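PDB 4ZK3: serpin B3 from Homo sapiens, which probably inhibits proteases as a member of the serpin family and is linked, as Pso p27, to large aggregates in psoriasis. Local coordinates for residues F11-F16 / L261-L266; E225-K230 / Q255-K260. All blocks are in the same frame, centred on the assembly; numbering follows the deposited sequence.

Interaction 1. Residues F11-F16 / L261-L266; sequences FMFDLF and LTAEKL
Thr262, whose carbonyl carbon lies over one face of the Phe13 ring, uses its OG1 to accept a nearly straight hydrogen bond from Lys265 N, 3.0 Å away with an N-H...O angle of 167°. Thr262 is thereby the N-cap of the helix that begins at Ala263: a short hydroxyl side chain suits this place because it can fold back to an amide of the first turn. The ring of Phe13 lies against this capped helix start.

No hydrogen bond crosses the contact, which is apolar and centred on Phe13. Phe13 CG stands anti to its carbonyl carbon (chi1 -76°), and the ring lies against residues 261-263 and Leu266. Its CD2 approaches Ala263 N to 3.5 Å, and the methyl of Ala263, small enough to lie beside the ring, is 3.9 Å from the same CD2. Leu266 CD2 comes in at the ring edge, 3.5 Å from Phe13 CZ, while Leu261 CD1 lies 3.8 Å from Phe13 CE1. On the face opposite Thr262 sits Met12 CE, offset toward the rim; the bent, flexible thioether chain brings this methyl to Leu266 CD2 at 4.0 Å as well.

Met12 and Leu266 both also rest on Ile381, and Met12 and Leu261 on Tyr384, so strand 380-387 underlies both segments. Away from this contact, helix 4-19 of this serpin fold packs through Phe11 and Leu15 on helices 31-42 and 296-302, while Phe16 touches Tyr29 of strand 27-29 and Tyr384.

Interaction 2. Residues E225-K230 / Q255-K260; sequences EDVQAK and QKLEEK
Val227 and Leu257 bring the two backbones closest, their CA atoms 6.0 Å apart, where the hairpin turn between strands 206-224 and 229-235 faces the last turns of helix 254-260; Gln228 and Ala229 form a G1 beta bulge opposite Leu224, with Gln228 in a left-handed backbone conformation.

The side chains divide into an apolar patch and a polar grip. In the patch, Leu257 CD1 meets Val227 CG2 at 3.8 Å, the two side chains crossing at about a right angle, and it also touches Ala229 CB at 4.1 Å. A methyl is all that Ala229 offers, which leaves the leucine branch able to sit close to the strand. Val227 CG1 turns to the aliphatic part of Lys260, 3.7 Å from its CB, so this lysine packs with its carbon stem.

Lys256 makes the polar grip. CG stands anti to the backbone N, and the chain beyond it is extended, carrying NZ across to the turn. There the ammonium gives two hydrogen bonds: one to Gln228 OE1 at 3.0 Å, in the carbonyl plane and on a lone pair, the other to Asp226 O at 3.2 Å, with a C=O...N angle of 149°. A lysine suits the spot because one long chain can bind both acceptors. The Gln228 amide is held at its other end too, since NE2 donates to Glu225 OE1 at 3.1 Å on the syn side of that carboxylate.

Strand 229-235 pairs with strands 206-224 and 241-248, and the backbones of Gln228 and Lys230 bond to Asn249 and Leu247. Helix 254-260 is tied in addition toward strand 380-387, where Glu258 forms a salt bridge with Arg386.

Interaction 1 is a buried contact nearer the centre of the chain, whereas interaction 2 is only partly buried and lies farther out. Their centres are 13 Å apart, and they use the successive helices 254-260 and 263-269, joined by the two residues Leu261 and Thr262. The first holds the second of these helices to the N-terminal helix through a phenylalanine ring packed on side chains and backbone, without a hydrogen bond across; the other holds the first helix to a hairpin turn, combining a small apolar patch with lysine hydrogen bonds near solvent. They touch directly: Phe16 CZ packs 3.4 Å from Glu258 OE2. In sequence, interaction 2 is nested inside the much longer loop that interaction 1 closes.

Interaction 1. Residues F11-F16 / L261-L266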
ATOM      1  N   PHE A  11      -8.088   6.035   5.200  1.00 23.27           N
ATOM      2  CA  PHE A  11      -7.636   6.402   3.858  1.00 23.36           C
ATOM      3  C   PHE A  11      -7.527   5.180   2.974  1.00 23.11           C
ATOM      4  O   PHE A  11      -7.997   5.206   1.819  1.00 24.82           O
ATOM      5  CB  PHE A  11      -6.288   7.146   3.963  1.00 23.01           C
ATOM      6  CG  PHE A  11      -5.699   7.532   2.663  1.00 22.80           C
ATOM      7  CD1 PHE A  11      -6.397   8.269   1.757  1.00 22.85           C
ATOM      8  CD2 PHE A  11      -4.353   7.194   2.361  1.00 24.56           C
ATOM      9  CE1 PHE A  11      -5.828   8.672   0.550  1.00 24.57           C
ATOM     10  CE2 PHE A  11      -3.791   7.560   1.155  1.00 22.85           C
ATOM     11  CZ  PHE A  11      -4.526   8.306   0.232  1.00 23.18           C
ATOM     12  N   MET A  12      -6.987   4.093   3.522  1.00 21.75           N
ATOM     13  CA  MET A  12      -6.942   2.792   2.820  1.00 21.30           C
ATOM     14  C   MET A  12      -8.338   2.341   2.320  1.00 24.23           C
ATOM     15  O   MET A  12      -8.489   1.971   1.153  1.00 23.96           O
ATOM     16  CB  MET A  12      -6.299   1.693   3.711  1.00 19.70           C
ATOM     17  CG  MET A  12      -6.233   0.256   3.109  1.00 18.64           C
ATOM     18  SD  MET A  12      -5.779  -0.903   4.390  1.00 21.98           S
ATOM     19  CE  MET A  12      -7.435  -1.277   4.984  1.00 21.39           C
ATOM     20  N   PHE A  13      -9.372   2.403   3.160  1.00 28.74           N
ATOM     21  CA  PHE A  13     -10.716   2.044   2.675  1.00 28.18           C
ATOM     22  C   PHE A  13     -11.297   3.052   1.683  1.00 26.98           C
ATOM     23  O   PHE A  13     -12.012   2.645   0.726  1.00 27.00           O
ATOM     24  CB  PHE A  13     -11.665   1.791   3.825  1.00 31.14           C
ATOM     25  CG  PHE A  13     -11.434   0.474   4.486  1.00 29.65           C
ATOM     26  CD1 PHE A  13     -11.714  -0.692   3.800  1.00 32.56           C
ATOM     27  CD2 PHE A  13     -10.871   0.391   5.762  1.00 28.29           C
ATOM     28  CE1 PHE A  13     -11.496  -1.930   4.393  1.00 31.54           C
ATOM     29  CE2 PHE A  13     -10.635  -0.834   6.360  1.00 29.00           C
ATOM     30  CZ  PHE A  13     -10.945  -2.005   5.673  1.00 31.35           C
ATOM     31  N   ASP A  14     -10.981   4.338   1.870  1.00 27.18           N
ATOM     32  CA  ASP A  14     -11.473   5.339   0.954  1.00 27.92           C
ATOM     33  C   ASP A  14     -10.853   5.027  -0.397  1.00 27.74           C
ATOM     34  O   ASP A  14     -11.507   5.189  -1.452  1.00 25.85           O
ATOM     35  CB  ASP A  14     -11.144   6.765   1.341  1.00 28.10           C
ATOM     36  CG  ASP A  14     -11.720   7.173   2.686  1.00 30.80           C
ATOM     37  OD1 ASP A  14     -12.557   6.462   3.285  1.00 31.54           O
ATOM     38  OD2 ASP A  14     -11.257   8.221   3.167  1.00 31.54           O
ATOM     39  N   LEU A  15      -9.604   4.547  -0.401  1.00 25.34           N
ATOM     40  CA  LEU A  15      -8.999   4.188  -1.698  1.00 24.09           C
ATOM     41  C   LEU A  15      -9.686   3.015  -2.316  1.00 23.46           C
ATOM     42  O   LEU A  15      -9.941   3.012  -3.529  1.00 24.05           O
ATOM     43  CB  LEU A  15      -7.502   3.895  -1.610  1.00 24.01           C
ATOM     44  CG  LEU A  15      -6.623   5.118  -1.389  1.00 24.17           C
ATOM     45  CD1 LEU A  15      -5.215   4.680  -0.970  1.00 24.14           C
ATOM     46  CD2 LEU A  15      -6.510   6.091  -2.508  1.00 24.24           C
ATOM     47  N   PHE A  16      -9.914   2.007  -1.505  1.00 24.11           N
ATOM     48  CA  PHE A  16     -10.445   0.745  -1.968  1.00 25.45           C
ATOM     49  C   PHE A  16     -11.771   0.921  -2.736  1.00 28.96           C
ATOM     50  O   PHE A  16     -11.965   0.307  -3.774  1.00 29.87           O
ATOM     51  CB  PHE A  16     -10.619  -0.215  -0.800  1.00 26.72           C
ATOM     52  CG  PHE A  16     -11.032  -1.577  -1.222  1.00 28.04           C
ATOM     53  CD1 PHE A  16     -10.120  -2.468  -1.718  1.00 29.50           C
ATOM     54  CD2 PHE A  16     -12.363  -1.955  -1.194  1.00 32.16           C
ATOM     55  CE1 PHE A  16     -10.501  -3.724  -2.134  1.00 31.07           C
ATOM     56  CE2 PHE A  16     -12.766  -3.208  -1.606  1.00 31.99           C
ATOM     57  CZ  PHE A  16     -11.835  -4.087  -2.104  1.00 32.32           C
ATOM     58  N   LEU A 261     -17.246  -3.771   5.317  1.00 35.66           N
ATOM     59  CA  LEU A 261     -15.926  -3.698   5.953  1.00 36.58           C
ATOM     60  C   LEU A 261     -15.473  -2.251   5.903  1.00 36.81           C
ATOM     61  O   LEU A 261     -15.028  -1.765   4.855  1.00 44.05           O
ATOM     62  CB  LEU A 261     -14.939  -4.590   5.205  1.00 36.21           C
ATOM     63  CG  LEU A 261     -13.906  -5.412   5.948  1.00 39.97           C
ATOM     64  CD1 LEU A 261     -12.644  -5.459   5.073  1.00 37.13           C
ATOM     65  CD2 LEU A 261     -13.574  -4.963   7.364  1.00 40.62           C
ATOM     66  N   THR A 262     -15.653  -1.567   7.024  1.00 32.64           N
ATOM     67  CA  THR A 262     -15.113  -0.224   7.285  1.00 31.62           C
ATOM     68  C   THR A 262     -13.862  -0.350   8.172  1.00 29.98           C
ATOM     69  O   THR A 262     -13.575  -1.442   8.686  1.00 30.26           O
ATOM     70  CB  THR A 262     -16.134   0.549   8.145  1.00 32.55           C
ATOM     71  OG1 THR A 262     -16.262  -0.154   9.394  1.00 26.46           O
ATOM     72  CG2 THR A 262     -17.468   0.620   7.458  1.00 33.22           C
ATOM     73  N   ALA A 263     -13.149   0.760   8.394  1.00 31.03           N
ATOM     74  CA  ALA A 263     -11.953   0.722   9.224  1.00 31.86           C
ATOM     75  C   ALA A 263     -12.323   0.265  10.639  1.00 32.29           C
ATOM     76  O   ALA A 263     -11.653  -0.562  11.253  1.00 31.28           O
ATOM     77  CB  ALA A 263     -11.280   2.096   9.262  1.00 36.92           C
ATOM     78  N   GLU A 264     -13.422   0.814  11.160  1.00 32.92           N
ATOM     79  CA  GLU A 264     -13.891   0.503  12.508  1.00 35.20           C
ATOM     80  C   GLU A 264     -14.178  -0.996  12.643  1.00 32.17           C
ATOM     81  O   GLU A 264     -13.678  -1.629  13.537  1.00 37.34           O
ATOM     82  CB  GLU A 264     -15.139   1.371  12.749  1.00 39.91           C
ATOM     83  CG  GLU A 264     -15.818   1.314  14.094  1.00 45.92           C
ATOM     84  CD  GLU A 264     -17.005   2.280  14.093  1.00 46.64           C
ATOM     85  OE1 GLU A 264     -17.859   2.082  13.219  1.00 39.84           O
ATOM     86  OE2 GLU A 264     -17.048   3.262  14.883  1.00 50.08           O
ATOM     87  N   LYS A 265     -14.888  -1.579  11.679  1.00 32.01           N
ATOM     88  CA  LYS A 265     -15.194  -3.010  11.669  1.00 35.25           C
ATOM     89  C   LYS A 265     -13.948  -3.892  11.508  1.00 36.68           C
ATOM     90  O   LYS A 265     -13.798  -4.914  12.206  1.00 35.49           O
ATOM     91  CB  LYS A 265     -16.161  -3.357  10.517  1.00 41.06           C
ATOM     92  CG  LYS A 265     -17.541  -2.686  10.569  1.00 48.09           C
ATOM     93  CD  LYS A 265     -18.511  -3.525  11.380  1.00 56.65           C
ATOM     94  CE  LYS A 265     -19.428  -2.663  12.248  1.00 66.57           C
ATOM     95  NZ  LYS A 265     -20.219  -3.465  13.230  1.00 66.39           N
ATOM     96  N   LEU A 266     -13.051  -3.512  10.588  1.00 32.38           N
ATOM     97  CA  LEU A 266     -11.774  -4.230  10.450  1.00 32.73           C
ATOM     98  C   LEU A 266     -11.024  -4.326  11.757  1.00 34.25           C
ATOM     99  O   LEU A 266     -10.493  -5.383  12.139  1.00 30.74           O
ATOM    100  CB  LEU A 266     -10.873  -3.519   9.450  1.00 36.12           C
ATOM    101  CG  LEU A 266      -9.612  -4.285   8.979  1.00 38.78           C
ATOM    102  CD1 LEU A 266     -10.027  -5.610   8.371  1.00 42.22           C
ATOM    103  CD2 LEU A 266      -8.794  -3.551   7.928  1.00 40.05           C
TER

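Interaction 2. Residues E225-K230 / Q255-K260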
ATOM      1  N   GLU A 225     -20.016 -14.518  11.771  1.00 63.57           N
ATOM      2  CA  GLU A 225     -21.373 -14.832  11.364  1.00 73.18           C
ATOM      3  C   GLU A 225     -22.128 -13.540  11.555  1.00 59.10           C
ATOM      4  O   GLU A 225     -22.263 -13.072  12.676  1.00 68.99           O
ATOM      5  CB  GLU A 225     -21.996 -15.994  12.168  1.00 81.37           C
ATOM      6  CG  GLU A 225     -23.498 -16.253  11.901  1.00 89.64           C
ATOM      7  CD  GLU A 225     -24.054 -15.753  10.538  1.00 98.12           C
ATOM      8  OE1 GLU A 225     -23.295 -15.491   9.561  1.00 88.42           O
ATOM      9  OE2 GLU A 225     -25.301 -15.614  10.440  1.00100.64           O
ATOM     10  N   ASP A 226     -22.606 -12.979  10.460  1.00 51.76           N
ATOM     11  CA  ASP A 226     -23.139 -11.627  10.428  1.00 59.79           C
ATOM     12  C   ASP A 226     -22.831 -10.977   9.073  1.00 58.87           C
ATOM     13  O   ASP A 226     -23.735 -10.421   8.440  1.00 60.07           O
ATOM     14  CB  ASP A 226     -22.667 -10.731  11.608  1.00 64.06           C
ATOM     15  CG  ASP A 226     -21.139 -10.535  11.664  1.00 71.44           C
ATOM     16  OD1 ASP A 226     -20.555 -10.224  10.614  1.00 83.41           O
ATOM     17  OD2 ASP A 226     -20.513 -10.639  12.751  1.00 64.60           O
ATOM     18  N   VAL A 227     -21.566 -11.039   8.640  1.00 56.64           N
ATOM     19  CA  VAL A 227     -21.204 -10.761   7.228  1.00 50.33           C
ATOM     20  C   VAL A 227     -20.994 -12.056   6.463  1.00 45.98           C
ATOM     21  O   VAL A 227     -20.666 -12.010   5.274  1.00 49.55           O
ATOM     22  CB  VAL A 227     -19.962  -9.857   7.058  1.00 50.07           C
ATOM     23  CG1 VAL A 227     -20.348  -8.417   7.324  1.00 54.05           C
ATOM     24  CG2 VAL A 227     -18.808 -10.300   7.937  1.00 51.03           C
ATOM     25  N   GLN A 228     -21.207 -13.183   7.167  1.00 38.81           N
ATOM     26  CA  GLN A 228     -21.093 -14.537   6.666  1.00 40.19           C
ATOM     27  C   GLN A 228     -19.678 -14.688   6.098  1.00 38.77           C
ATOM     28  O   GLN A 228     -19.496 -14.914   4.920  1.00 37.65           O
ATOM     29  CB  GLN A 228     -22.188 -14.853   5.610  1.00 47.46           C
ATOM     30  CG  GLN A 228     -23.648 -14.886   6.105  1.00 47.94           C
ATOM     31  CD  GLN A 228     -24.207 -13.492   6.446  1.00 54.86           C
ATOM     32  OE1 GLN A 228     -24.334 -12.604   5.574  1.00 55.81           O
ATOM     33  NE2 GLN A 228     -24.537 -13.288   7.728  1.00 59.87           N
ATOM     34  N   ALA A 229     -18.678 -14.500   6.945  1.00 35.45           N
ATOM     35  CA  ALA A 229     -17.281 -14.600   6.517  1.00 33.95           C
ATOM     36  C   ALA A 229     -16.465 -15.185   7.627  1.00 35.42           C
ATOM     37  O   ALA A 229     -16.933 -15.307   8.773  1.00 40.55           O
ATOM     38  CB  ALA A 229     -16.740 -13.222   6.165  1.00 33.56           C
ATOM     39  N   LYS A 230     -15.244 -15.556   7.288  1.00 31.48           N
ATOM     40  CA  LYS A 230     -14.259 -15.943   8.263  1.00 32.01           C
ATOM     41  C   LYS A 230     -12.996 -15.090   8.146  1.00 28.37           C
ATOM     42  O   LYS A 230     -12.723 -14.471   7.078  1.00 26.54           O
ATOM     43  CB  LYS A 230     -13.908 -17.393   8.098  1.00 34.41           C
ATOM     44  CG  LYS A 230     -15.067 -18.344   8.374  1.00 39.24           C
ATOM     45  CD  LYS A 230     -14.661 -19.741   7.936  1.00 42.69           C
ATOM     46  CE  LYS A 230     -15.767 -20.762   8.143  1.00 45.80           C
ATOM     47  NZ  LYS A 230     -15.342 -22.094   7.610  1.00 46.06           N
ATOM     48  N   GLN A 255     -19.088  -9.291  -2.428  1.00 41.75           N
ATOM     49  CA  GLN A 255     -19.667  -7.953  -2.611  1.00 47.76           C
ATOM     50  C   GLN A 255     -20.273  -7.408  -1.327  1.00 43.51           C
ATOM     51  O   GLN A 255     -20.100  -6.229  -1.030  1.00 49.67           O
ATOM     52  CB  GLN A 255     -20.690  -7.915  -3.763  1.00 54.51           C
ATOM     53  CG  GLN A 255     -20.502  -6.735  -4.714  1.00 62.47           C
ATOM     54  CD  GLN A 255     -21.824  -6.177  -5.232  1.00 65.58           C
ATOM     55  OE1 GLN A 255     -22.096  -6.226  -6.421  1.00 68.04           O
ATOM     56  NE2 GLN A 255     -22.642  -5.637  -4.333  1.00 65.62           N
ATOM     57  N   LYS A 256     -20.913  -8.248  -0.529  1.00 44.14           N
ATOM     58  CA  LYS A 256     -21.458  -7.764   0.740  1.00 50.34           C
ATOM     59  C   LYS A 256     -20.341  -7.406   1.717  1.00 53.23           C
ATOM     60  O   LYS A 256     -20.380  -6.334   2.348  1.00 50.18           O
ATOM     61  CB  LYS A 256     -22.362  -8.794   1.432  1.00 56.42           C
ATOM     62  CG  LYS A 256     -23.128  -8.220   2.643  1.00 58.39           C
ATOM     63  CD  LYS A 256     -23.554  -9.292   3.640  1.00 60.49           C
ATOM     64  CE  LYS A 256     -24.332  -8.708   4.813  1.00 59.68           C
ATOM     65  NZ  LYS A 256     -25.078  -9.728   5.618  1.00 52.76           N
ATOM     66  N   LEU A 257     -19.366  -8.312   1.858  1.00 46.74           N
ATOM     67  CA  LEU A 257     -18.245  -8.090   2.761  1.00 42.27           C
ATOM     68  C   LEU A 257     -17.583  -6.772   2.425  1.00 39.48           C
ATOM     69  O   LEU A 257     -17.265  -5.994   3.325  1.00 40.36           O
ATOM     70  CB  LEU A 257     -17.255  -9.234   2.658  1.00 45.48           C
ATOM     71  CG  LEU A 257     -16.049  -9.271   3.594  1.00 44.56           C
ATOM     72  CD1 LEU A 257     -16.503  -9.317   5.044  1.00 46.13           C
ATOM     73  CD2 LEU A 257     -15.175 -10.484   3.258  1.00 42.93           C
ATOM     74  N   GLU A 258     -17.425  -6.484   1.137  1.00 34.82           N
ATOM     75  CA  GLU A 258     -16.814  -5.216   0.741  1.00 40.07           C
ATOM     76  C   GLU A 258     -17.639  -3.993   1.181  1.00 43.82           C
ATOM     77  O   GLU A 258     -17.072  -2.956   1.479  1.00 38.79           O
ATOM     78  CB  GLU A 258     -16.521  -5.166  -0.753  1.00 39.03           C
ATOM     79  CG  GLU A 258     -15.449  -6.159  -1.208  1.00 39.95           C
ATOM     80  CD  GLU A 258     -15.355  -6.251  -2.724  1.00 45.19           C
ATOM     81  OE1 GLU A 258     -16.405  -6.473  -3.377  1.00 57.74           O
ATOM     82  OE2 GLU A 258     -14.256  -6.115  -3.271  1.00 35.59           O
ATOM     83  N   GLU A 259     -18.962  -4.123   1.204  1.00 46.37           N
ATOM     84  CA  GLU A 259     -19.839  -3.021   1.603  1.00 47.84           C
ATOM     85  C   GLU A 259     -19.760  -2.774   3.095  1.00 44.77           C
ATOM     86  O   GLU A 259     -19.754  -1.645   3.557  1.00 48.57           O
ATOM     87  CB  GLU A 259     -21.287  -3.319   1.180  1.00 53.29           C
ATOM     88  CG  GLU A 259     -21.518  -3.223  -0.334  1.00 58.51           C
ATOM     89  CD  GLU A 259     -22.800  -3.936  -0.805  1.00 67.15           C
ATOM     90  OE1 GLU A 259     -23.540  -4.531   0.031  1.00 66.05           O
ATOM     91  OE2 GLU A 259     -23.063  -3.914  -2.030  1.00 72.94           O
ATOM     92  N   LYS A 260     -19.673  -3.836   3.859  1.00 46.64           N
ATOM     93  CA  LYS A 260     -19.710  -3.740   5.299  1.00 44.98           C
ATOM     94  C   LYS A 260     -18.353  -3.499   5.994  1.00 44.01           C
ATOM     95  O   LYS A 260     -18.305  -3.104   7.161  1.00 44.87           O
ATOM     96  CB  LYS A 260     -20.314  -5.032   5.842  1.00 53.66           C
ATOM     97  CG  LYS A 260     -21.502  -5.540   5.034  1.00 59.03           C
ATOM     98  CD  LYS A 260     -22.763  -5.649   5.869  1.00 67.77           C
ATOM     99  CE  LYS A 260     -23.345  -4.270   6.155  1.00 66.12           C
ATOM    100  NZ  LYS A 260     -24.573  -4.381   6.977  1.00 68.63           N
TER